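Local structure of putative phophotriesterase (3RHG) at residues Leu58-Tyr63 with Asp258-Lys263; Val44-Lys49 with Pro62-Asp67. The protein probably hydrolyses ester bonds as a binuclear zinc enzyme of the phosphotriesterase family, within the amidohydrolase superfamily. One frame throughout, in Å; residues are numbered along the deposited sequence.

Contact 1: residues Leu58-Tyr63 with Asp258-Lys263; sequences LKYDPY and DISFPK. With BEZ (benzoic acid), chain D.
Lys59 hands both its carbonyl and its ammonium group to the 258-263 loop. Lys59 O takes the N-H of Ser260, N to O 2.8 Å, in a nearly straight bond (171° at the hydrogen), and water 2 donates a second bond to the same oxygen. In the conformer given, one of two, the Lys59 chain runs alongside Asp258 and bends at its last torsion (chi4 -54°), bringing Lys59 NZ to Asp258 O at 3.2 Å; there water 1 joins NZ to Asp258 OD2, which Asn307 also holds. Two loops over the mouth of a TIM-type (beta/alpha)8 barrel meet here: 258-263 follows the barrel strand 249-252, and the loop 58-63 belongs to the long excursion after strand 19-24. Apolar contacts continue toward the pocket. Pro62 CG sits 3.8 Å from Ile259 CG2 and 3.7 Å from Phe261 CD1, while the methyl CG2 of Ile259 lies over one face of the Phe261 ring, toward its rim. Among the aromatic groups, Tyr63 crosses Phe261 obliquely, planes at 31°, with Tyr63 OH 3.2 Å from Phe261 CE1. Both rings line the benzoic acid pocket; C6 of the ligand lies over a face of Phe261, and its C5 lies 3.6 Å from Phe261 CZ.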
loop_
_atom_site.group_PDB
_atom_site.type_symbol
_atom_site.label_atom_id
_atom_site.label_comp_id
_atom_site.label_asym_id
_atom_site.label_seq_id
_atom_site.Cartn_x
_atom_site.Cartn_y
_atom_site.Cartn_z
ATOM N N LEU A 58 -7.774 -6.645 5.486
ATOM C CA LEU A 58 -7.190 -7.774 4.777
ATOM C C LEU A 58 -5.725 -7.505 4.436
ATOM O O LEU A 58 -4.941 -8.434 4.263
ATOM C CB LEU A 58 -7.975 -8.081 3.497
ATOM C CG LEU A 58 -9.392 -8.631 3.713
ATOM C CD1 LEU A 58 -10.123 -8.774 2.375
ATOM C CD2 LEU A 58 -9.364 -9.963 4.477
ATOM N N LYS A 59 -5.347 -6.234 4.330
ATOM C CA LYS A 59 -3.963 -5.869 4.043
ATOM C C LYS A 59 -3.011 -6.171 5.198
ATOM O O LYS A 59 -1.789 -6.079 5.025
ATOM C CB LYS A 59 -3.849 -4.396 3.637
ATOM C CG LYS A 59 -4.208 -4.141 2.180
ATOM C CD LYS A 59 -3.961 -2.689 1.783
ATOM C CE LYS A 59 -4.420 -2.435 0.351
ATOM N NZ LYS A 59 -3.811 -3.382 -0.629
ATOM N N TYR A 60 -3.569 -6.541 6.358
ATOM C CA TYR A 60 -2.774 -6.877 7.557
ATOM C C TYR A 60 -3.025 -8.293 8.073
ATOM O O TYR A 60 -2.195 -8.851 8.777
ATOM C CB TYR A 60 -2.884 -5.777 8.659
ATOM C CG TYR A 60 -2.274 -4.536 8.095
ATOM C CD1 TYR A 60 -0.885 -4.340 8.126
ATOM C CD2 TYR A 60 -3.046 -3.643 7.367
ATOM C CE1 TYR A 60 -0.305 -3.237 7.508
ATOM C CE2 TYR A 60 -2.467 -2.546 6.742
ATOM C CZ TYR A 60 -1.106 -2.354 6.810
ATOM O OH TYR A 60 -0.545 -1.281 6.157
ATOM N N ASP A 61 -4.163 -8.882 7.700
ATOM C CA ASP A 61 -4.471 -10.245 8.117
ATOM C C ASP A 61 -5.258 -10.934 7.009
ATOM O O ASP A 61 -6.456 -11.205 7.140
ATOM C CB ASP A 61 -5.231 -10.218 9.444
ATOM C CG ASP A 61 -5.208 -11.559 10.159
ATOM O OD1 ASP A 61 -4.762 -12.554 9.546
ATOM O OD2 ASP A 61 -5.654 -11.615 11.329
ATOM N N PRO A 62 -4.586 -11.184 5.873
ATOM C CA PRO A 62 -5.282 -11.749 4.719
ATOM C C PRO A 62 -5.804 -13.171 4.947
ATOM O O PRO A 62 -6.851 -13.546 4.398
ATOM C CB PRO A 62 -4.190 -11.775 3.633
ATOM C CG PRO A 62 -2.871 -11.778 4.410
ATOM C CD PRO A 62 -3.168 -10.883 5.582
ATOM N N TYR A 63 -5.080 -13.952 5.744
ATOM C CA TYR A 63 -5.311 -15.396 5.816
ATOM C C TYR A 63 -6.405 -15.810 6.792
ATOM O O TYR A 63 -6.758 -16.993 6.854
ATOM C CB TYR A 63 -4.013 -16.119 6.192
ATOM C CG TYR A 63 -2.880 -15.976 5.188
ATOM C CD1 TYR A 63 -3.129 -15.821 3.825
ATOM C CD2 TYR A 63 -1.554 -16.015 5.607
ATOM C CE1 TYR A 63 -2.086 -15.711 2.910
ATOM C CE2 TYR A 63 -0.494 -15.905 4.699
ATOM C CZ TYR A 63 -0.762 -15.749 3.356
ATOM O OH TYR A 63 0.298 -15.632 2.477
ATOM N N ASP A 258 1.069 -5.463 -2.021
ATOM C CA ASP A 258 0.568 -4.450 -1.074
ATOM C C ASP A 258 -0.090 -5.066 0.151
ATOM O O ASP A 258 -1.147 -4.596 0.600
ATOM C CB ASP A 258 -0.422 -3.480 -1.734
ATOM C CG ASP A 258 0.212 -2.597 -2.823
ATOM O OD1 ASP A 258 1.452 -2.632 -3.064
ATOM O OD2 ASP A 258 -0.563 -1.839 -3.444
ATOM N N ILE A 259 0.532 -6.104 0.699
ATOM C CA ILE A 259 -0.030 -6.808 1.859
ATOM C C ILE A 259 1.079 -7.015 2.868
ATOM O O ILE A 259 2.248 -7.238 2.503
ATOM C CB ILE A 259 -0.610 -8.186 1.455
ATOM C CG1 ILE A 259 -1.781 -8.028 0.481
ATOM C CG2 ILE A 259 -1.054 -8.987 2.677
ATOM C CD1 ILE A 259 -2.270 -9.383 -0.121
ATOM N N SER A 260 0.711 -6.925 4.143
ATOM C CA SER A 260 1.617 -7.259 5.224
ATOM C C SER A 260 1.120 -8.544 5.895
ATOM O O SER A 260 -0.055 -8.655 6.268
ATOM C CB SER A 260 1.709 -6.095 6.218
ATOM O OG SER A 260 2.072 -4.878 5.563
ATOM N N PHE A 261 2.015 -9.506 6.040
ATOM C CA PHE A 261 1.666 -10.774 6.639
ATOM C C PHE A 261 2.079 -10.782 8.111
ATOM O O PHE A 261 3.130 -10.249 8.481
ATOM C CB PHE A 261 2.304 -11.905 5.826
ATOM C CG PHE A 261 1.885 -11.893 4.390
ATOM C CD1 PHE A 261 0.708 -12.514 3.994
ATOM C CD2 PHE A 261 2.636 -11.197 3.441
ATOM C CE1 PHE A 261 0.302 -12.478 2.676
ATOM C CE2 PHE A 261 2.233 -11.149 2.114
ATOM C CZ PHE A 261 1.074 -11.785 1.720
ATOM N N PRO A 262 1.233 -11.345 8.969
ATOM C CA PRO A 262 1.567 -11.300 10.390
ATOM C C PRO A 262 2.898 -11.989 10.731
ATOM O O PRO A 262 3.578 -11.578 11.669
ATOM C CB PRO A 262 0.393 -12.006 11.054
ATOM C CG PRO A 262 -0.759 -11.830 10.095
ATOM C CD PRO A 262 -0.183 -11.651 8.713
ATOM N N LYS A 263 3.256 -13.021 9.972
ATOM C CA LYS A 263 4.562 -13.665 10.134
ATOM C C LYS A 263 5.498 -13.369 8.967
ATOM O O LYS A 263 6.123 -12.306 8.907
ATOM C CB LYS A 263 4.420 -15.179 10.271
ATOM C CG LYS A 263 3.717 -15.640 11.526
ATOM C CD LYS A 263 2.244 -15.873 11.270
ATOM C CE LYS A 263 1.661 -16.857 12.257
ATOM N NZ LYS A 263 0.276 -17.219 11.880
HETATM C C BEZ D . 4.947 -16.476 1.134
HETATM O O1 BEZ D . 5.977 -17.159 0.948
HETATM O O2 BEZ D . 4.342 -16.554 2.229
HETATM C C1 BEZ D . 4.431 -15.564 0.067
HETATM C C2 BEZ D . 4.997 -15.562 -1.211
HETATM C C3 BEZ D . 4.489 -14.714 -2.194
HETATM C C4 BEZ D . 3.438 -13.857 -1.899
HETATM C C5 BEZ D . 2.887 -13.854 -0.621
HETATM C C6 BEZ D . 3.374 -14.707 0.366
HETATM O O HOH W 1 -3.162 -2.046 -2.928
HETATM O O HOH W 2 0.004 -3.962 3.783
HETATM O O HOH W 3 2.640 -1.487 5.998
#

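Contact 2: residues Val44-Lys49 with Pro62-Asp67; sequences VLVDKK and PYCCCD
The amide N of Cys66 donates to the carbonyl O of Val46 at 3.1 Å, the one direct hydrogen bond between 44-49 and 62-67. Water 4 reinforces it, donating to Val46 O and to Lys48 O (2.7 Å) while accepting from the N-H of Asp67, so Val46 O takes two bonds. Further out, water 5 links Lys49 NZ to Asp67 OD1; the two charged atoms stand 4.3 Å apart, and OD1 has its salt bridge with Lys298. Asp67 extends its CG away from its own amide (chi1 -178°), which lays the carboxylate beside the Lys49 backbone, Asp67 OD2 3.5 Å from Lys49 CA and hydrogen-bonded to the N-H of Val50. A type I turn from Leu45 to Lys48 brings the carbonyls of Leu45 and Lys48 round Cys65, whose SG lies 3.4 Å from Lys48 O. Cys64 O meets Val46 CA at 3.4 Å in a CA-H...O contact. Apolar packing finishes the join, with Cys64 SG against Leu45 CB at 3.9 Å and, more loosely, against Val46 CG2. The backbone bond and water 4 thus tie the turn to the short, weakly bonded helix about 66-69 through main-chain atoms alone, while the Lys49-Asp67 charges meet only through water 5.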
loop_
_atom_site.group_PDB
_atom_site.type_symbol
_atom_site.label_atom_id
_atom_site.label_comp_id
_atom_site.label_asym_id
_atom_site.label_seq_id
_atom_site.Cartn_x
_atom_site.Cartn_y
_atom_site.Cartn_z
ATOM N N VAL A 44 -13.558 -9.512 12.877
ATOM C CA VAL A 44 -14.641 -9.051 12.006
ATOM C C VAL A 44 -14.453 -9.467 10.545
ATOM O O VAL A 44 -15.412 -9.465 9.771
ATOM C CB VAL A 44 -14.861 -7.510 12.071
ATOM C CG1 VAL A 44 -14.974 -7.031 13.519
ATOM C CG2 VAL A 44 -13.763 -6.762 11.317
ATOM N N LEU A 45 -13.222 -9.823 10.175
ATOM C CA LEU A 45 -12.906 -10.177 8.783
ATOM C C LEU A 45 -13.267 -11.612 8.457
ATOM O O LEU A 45 -13.483 -11.962 7.293
ATOM C CB LEU A 45 -11.405 -10.000 8.500
ATOM C CG LEU A 45 -10.799 -8.614 8.751
ATOM C CD1 LEU A 45 -9.285 -8.662 8.575
ATOM C CD2 LEU A 45 -11.423 -7.545 7.840
ATOM N N VAL A 46 -13.309 -12.444 9.487
ATOM C CA VAL A 46 -13.268 -13.888 9.300
ATOM C C VAL A 46 -14.379 -14.415 8.403
ATOM O O VAL A 46 -14.120 -15.216 7.481
ATOM C CB VAL A 46 -13.248 -14.616 10.664
ATOM C CG1 VAL A 46 -13.457 -16.117 10.481
ATOM C CG2 VAL A 46 -11.922 -14.332 11.370
ATOM N N ASP A 47 -15.604 -13.953 8.654
ATOM C CA ASP A 47 -16.777 -14.486 7.960
ATOM C C ASP A 47 -17.327 -13.563 6.890
ATOM O O ASP A 47 -18.415 -13.803 6.373
ATOM C CB ASP A 47 -17.888 -14.813 8.966
ATOM C CG ASP A 47 -17.544 -15.998 9.842
ATOM O OD1 ASP A 47 -16.900 -16.945 9.337
ATOM O OD2 ASP A 47 -17.919 -15.983 11.035
ATOM N N LYS A 48 -16.590 -12.503 6.563
ATOM C CA LYS A 48 -17.053 -11.550 5.561
ATOM C C LYS A 48 -16.624 -11.948 4.158
ATOM O O LYS A 48 -15.589 -12.585 3.974
ATOM C CB LYS A 48 -16.570 -10.132 5.878
ATOM C CG LYS A 48 -17.346 -9.460 7.016
ATOM C CD LYS A 48 -16.923 -8.007 7.188
ATOM C CE LYS A 48 -17.880 -7.267 8.093
ATOM N NZ LYS A 48 -18.314 -8.112 9.250
ATOM N N LYS A 49 -17.439 -11.578 3.178
ATOM C CA LYS A 49 -17.055 -11.683 1.782
ATOM C C LYS A 49 -16.033 -10.596 1.479
ATOM O O LYS A 49 -16.135 -9.460 1.957
ATOM C CB LYS A 49 -18.275 -11.536 0.859
ATOM C CG LYS A 49 -18.976 -12.848 0.493
ATOM C CD LYS A 49 -19.043 -13.821 1.672
ATOM C CE LYS A 49 -20.109 -14.899 1.475
ATOM N NZ LYS A 49 -19.655 -16.013 0.595
ATOM N N PRO A 62 -4.586 -11.184 5.873
ATOM C CA PRO A 62 -5.282 -11.749 4.719
ATOM C C PRO A 62 -5.804 -13.171 4.947
ATOM O O PRO A 62 -6.851 -13.546 4.398
ATOM C CB PRO A 62 -4.190 -11.775 3.633
ATOM C CG PRO A 62 -2.871 -11.778 4.410
ATOM C CD PRO A 62 -3.168 -10.883 5.582
ATOM N N TYR A 63 -5.080 -13.952 5.744
ATOM C CA TYR A 63 -5.311 -15.396 5.816
ATOM C C TYR A 63 -6.405 -15.810 6.792
ATOM O O TYR A 63 -6.758 -16.993 6.854
ATOM C CB TYR A 63 -4.013 -16.119 6.192
ATOM C CG TYR A 63 -2.880 -15.976 5.188
ATOM C CD1 TYR A 63 -3.129 -15.821 3.825
ATOM C CD2 TYR A 63 -1.554 -16.015 5.607
ATOM C CE1 TYR A 63 -2.086 -15.711 2.910
ATOM C CE2 TYR A 63 -0.494 -15.905 4.699
ATOM C CZ TYR A 63 -0.762 -15.749 3.356
ATOM O OH TYR A 63 0.298 -15.632 2.477
ATOM N N CYS A 64 -6.951 -14.862 7.550
ATOM C CA CYS A 64 -8.006 -15.191 8.529
ATOM C C CYS A 64 -9.398 -15.148 7.896
ATOM O O CYS A 64 -10.382 -15.567 8.503
ATOM C CB CYS A 64 -7.970 -14.241 9.728
ATOM S SG CYS A 64 -8.677 -12.591 9.390
ATOM N N CYS A 65 -9.479 -14.624 6.678
ATOM C CA CYS A 65 -10.772 -14.424 6.011
ATOM C C CYS A 65 -11.080 -15.612 5.088
ATOM O O CYS A 65 -10.443 -15.794 4.054
ATOM C CB CYS A 65 -10.751 -13.105 5.226
ATOM S SG CYS A 65 -12.192 -12.777 4.200
ATOM N N CYS A 66 -12.067 -16.420 5.444
ATOM C CA CYS A 66 -12.363 -17.634 4.684
ATOM C C CYS A 66 -12.591 -17.376 3.194
ATOM O O CYS A 66 -12.059 -18.080 2.337
ATOM C CB CYS A 66 -13.585 -18.339 5.275
ATOM S SG CYS A 66 -13.380 -18.817 6.994
ATOM N N ASP A 67 -13.419 -16.384 2.885
ATOM C CA ASP A 67 -13.763 -16.099 1.491
ATOM C C ASP A 67 -12.511 -15.744 0.688
ATOM O O ASP A 67 -12.389 -16.093 -0.501
ATOM C CB ASP A 67 -14.774 -14.957 1.399
ATOM C CG ASP A 67 -15.192 -14.658 -0.031
ATOM O OD1 ASP A 67 -15.640 -15.599 -0.739
ATOM O OD2 ASP A 67 -15.078 -13.483 -0.449
HETATM O O HOH W 4 -15.080 -15.044 4.858
HETATM O O HOH W 5 -18.311 -15.003 -2.143
#

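In the fold
Contacts 1 and 2 sit side by side, centres about 11 Å apart, and share Pro62 and Tyr63. Along the chain 44-49 comes first, then helix 55-58, then 58-63 running on into 62-67 and helix 66-69; 258-263 follows some 190 residues later, after strand 249-252. Contact 2 therefore joins neighbouring parts of the excursion between strands 19-24 and 89-94, whereas contact 1 fastens that excursion to a loop that follows the seventh barrel strand, distant in sequence but near the first strand round the closed barrel. Leu58 bridges them, its CD2 packing 3.5 Å from Cys65 CB. The result is a layered edge to the benzoic acid pocket: Phe261 and Tyr63 at the ligand, 44-49 farther out.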